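Local coordinates for putative ABC-transporter ATP-binding protein (Alicyclobacillus acidocaldarius, PDB 1Z47), which probably binds and hydrolyses ATP as the nucleotide-binding subunit of a putative sulfate ABC transporter, at residues A314-I317 with E323-E326. Residues are numbered along the deposited sequence; the frame is centred on the assembly and turned at random.
Sequences ACWI and EVWE
Trp316 and Glu326 form a non-hydrogen-bonded antiparallel pair, and their side chains run side by side in the same direction. The glutamate methylenes pass along the pyrrole part of the indole, CG within 3.5 Å of Trp316 NE1, with ring and carboxylate planes 43° apart. A water in the ring plane accepts from Trp316 NE1 at 2.7 Å and donates to Glu326 OE1 at 2.8 Å. Tryptophan offers both a broad apolar surface and an N-H; glutamate answers with methylenes and a carboxylate. With CG anti to the backbone N (chi1 -179°) and the chain extended beyond it, Glu326 lies along the ring, and its OE2 is hydrogen-bonded to His328 NE2. Were Trp316 an alanine, the Glu326 methylenes would probably lose the surface they lie along, and the water its indole donor.

The next pair, Ile317 and Trp325, is hydrogen-bonded both ways: Ile317 N to Trp325 O at 2.9 Å and Trp325 N to Ile317 O at 2.7 Å. Beta-branched Ile317 suits a strand; its CG1, lying between backbone N and carbonyl carbon (chi1 59°), comes 3.9 Å from Trp325 CB on the sheet face opposite Trp316. Trp325 suits its place by meeting Trp252 with its ring while NE1 donates to Glu323 OE2 at 3.0 Å. Arg254 forms a salt bridge with Glu323 OE1, which probably helps fix that carboxylate.

Glu211 of the second subunit also packs on Trp316. The pairs belong to the beta hairpin of strands 312-319 and 324-330, the latter outermost in a five-stranded antiparallel sheet, consistent with the OB-like C-terminal regulatory domain of such ATPases.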
ATOM      1  N   ALA B 314      -5.480  -4.742  14.862  1.00 40.91           N
ATOM      2  CA  ALA B 314      -5.014  -6.015  14.343  1.00 45.45           C
ATOM      3  C   ALA B 314      -4.491  -6.830  15.510  1.00 44.07           C
ATOM      4  O   ALA B 314      -3.704  -6.341  16.323  1.00 49.10           O
ATOM      5  CB  ALA B 314      -3.905  -5.804  13.305  1.00 43.14           C
ATOM      6  N   CYS B 315      -4.936  -8.073  15.593  1.00 43.20           N
ATOM      7  CA  CYS B 315      -4.481  -8.932  16.665  1.00 42.43           C
ATOM      8  C   CYS B 315      -3.930 -10.266  16.145  1.00 41.34           C
ATOM      9  O   CYS B 315      -4.626 -11.011  15.457  1.00 39.80           O
ATOM     10  CB  CYS B 315      -5.634  -9.181  17.640  1.00 42.72           C
ATOM     11  SG  CYS B 315      -5.125 -10.045  19.151  1.00 49.94           S
ATOM     12  N   TRP B 316      -2.669 -10.543  16.458  1.00 43.76           N
ATOM     13  CA  TRP B 316      -2.049 -11.802  16.066  1.00 42.83           C
ATOM     14  C   TRP B 316      -2.067 -12.764  17.262  1.00 42.31           C
ATOM     15  O   TRP B 316      -1.662 -12.400  18.371  1.00 44.21           O
ATOM     16  CB  TRP B 316      -0.606 -11.570  15.603  1.00 41.54           C
ATOM     17  CG  TRP B 316      -0.544 -10.898  14.246  1.00 44.70           C
ATOM     18  CD1 TRP B 316      -0.580 -11.507  13.018  1.00 42.29           C
ATOM     19  CD2 TRP B 316      -0.536  -9.487  13.993  1.00 41.24           C
ATOM     20  NE1 TRP B 316      -0.599 -10.559  12.015  1.00 44.41           N
ATOM     21  CE2 TRP B 316      -0.574  -9.311  12.587  1.00 46.32           C
ATOM     22  CE3 TRP B 316      -0.510  -8.352  14.817  1.00 44.87           C
ATOM     23  CZ2 TRP B 316      -0.582  -8.042  11.988  1.00 42.59           C
ATOM     24  CZ3 TRP B 316      -0.520  -7.086  14.221  1.00 43.16           C
ATOM     25  CH2 TRP B 316      -0.557  -6.948  12.816  1.00 43.65           C
ATOM     26  N   ILE B 317      -2.553 -13.976  17.021  1.00 41.09           N
ATOM     27  CA  ILE B 317      -2.627 -15.018  18.057  1.00 45.67           C
ATOM     28  C   ILE B 317      -2.034 -16.351  17.567  1.00 47.80           C
ATOM     29  O   ILE B 317      -2.084 -16.669  16.372  1.00 44.62           O
ATOM     30  CB  ILE B 317      -4.083 -15.264  18.483  1.00 45.86           C
ATOM     31  CG1 ILE B 317      -4.902 -15.690  17.268  1.00 44.70           C
ATOM     32  CG2 ILE B 317      -4.660 -13.987  19.126  1.00 48.66           C
ATOM     33  CD1 ILE B 317      -6.338 -16.062  17.559  1.00 43.02           C
ATOM     34  N   GLU B 323      -0.227 -22.336  14.991  1.00 36.10           N
ATOM     35  CA  GLU B 323      -0.644 -21.512  13.871  1.00 38.19           C
ATOM     36  C   GLU B 323      -0.795 -20.069  14.340  1.00 39.94           C
ATOM     37  O   GLU B 323      -1.443 -19.803  15.359  1.00 40.04           O
ATOM     38  CB  GLU B 323      -1.972 -21.995  13.317  1.00 36.97           C
ATOM     39  CG  GLU B 323      -1.894 -23.259  12.455  1.00 38.09           C
ATOM     40  CD  GLU B 323      -3.271 -23.696  11.989  1.00 38.20           C
ATOM     41  OE1 GLU B 323      -3.361 -24.587  11.111  1.00 37.74           O
ATOM     42  OE2 GLU B 323      -4.268 -23.135  12.508  1.00 38.88           O
ATOM     43  N   VAL B 324      -0.199 -19.136  13.603  1.00 38.88           N
ATOM     44  CA  VAL B 324      -0.317 -17.733  13.959  1.00 37.57           C
ATOM     45  C   VAL B 324      -1.381 -17.133  13.063  1.00 36.79           C
ATOM     46  O   VAL B 324      -1.207 -17.038  11.848  1.00 33.43           O
ATOM     47  CB  VAL B 324       1.033 -16.992  13.794  1.00 39.07           C
ATOM     48  CG1 VAL B 324       0.853 -15.476  13.964  1.00 37.28           C
ATOM     49  CG2 VAL B 324       1.999 -17.489  14.839  1.00 42.54           C
ATOM     50  N   TRP B 325      -2.499 -16.762  13.674  1.00 33.36           N
ATOM     51  CA  TRP B 325      -3.638 -16.176  12.969  1.00 36.19           C
ATOM     52  C   TRP B 325      -3.694 -14.662  13.140  1.00 35.37           C
ATOM     53  O   TRP B 325      -3.339 -14.138  14.198  1.00 40.57           O
ATOM     54  CB  TRP B 325      -4.961 -16.721  13.511  1.00 37.37           C
ATOM     55  CG  TRP B 325      -5.288 -18.122  13.123  1.00 38.91           C
ATOM     56  CD1 TRP B 325      -4.531 -19.235  13.363  1.00 35.44           C
ATOM     57  CD2 TRP B 325      -6.470 -18.575  12.452  1.00 32.57           C
ATOM     58  NE1 TRP B 325      -5.169 -20.347  12.882  1.00 32.32           N
ATOM     59  CE2 TRP B 325      -6.361 -19.978  12.322  1.00 35.81           C
ATOM     60  CE3 TRP B 325      -7.610 -17.937  11.950  1.00 38.17           C
ATOM     61  CZ2 TRP B 325      -7.355 -20.759  11.708  1.00 36.69           C
ATOM     62  CZ3 TRP B 325      -8.603 -18.710  11.340  1.00 38.97           C
ATOM     63  CH2 TRP B 325      -8.466 -20.112  11.224  1.00 41.64           C
ATOM     64  N   GLU B 326      -4.152 -13.971  12.097  1.00 37.11           N
ATOM     65  CA  GLU B 326      -4.329 -12.529  12.155  1.00 37.82           C
ATOM     66  C   GLU B 326      -5.828 -12.296  12.241  1.00 34.26           C
ATOM     67  O   GLU B 326      -6.600 -12.809  11.439  1.00 37.19           O
ATOM     68  CB  GLU B 326      -3.776 -11.807  10.913  1.00 38.98           C
ATOM     69  CG  GLU B 326      -3.960 -10.276  11.026  1.00 43.42           C
ATOM     70  CD  GLU B 326      -3.340  -9.482   9.881  1.00 44.30           C
ATOM     71  OE1 GLU B 326      -2.526 -10.046   9.122  1.00 45.92           O
ATOM     72  OE2 GLU B 326      -3.661  -8.280   9.759  1.00 41.65           O
TER
HETATM   73  O   HOH W   1      -0.083 -11.304   9.513  1.00 56.07           O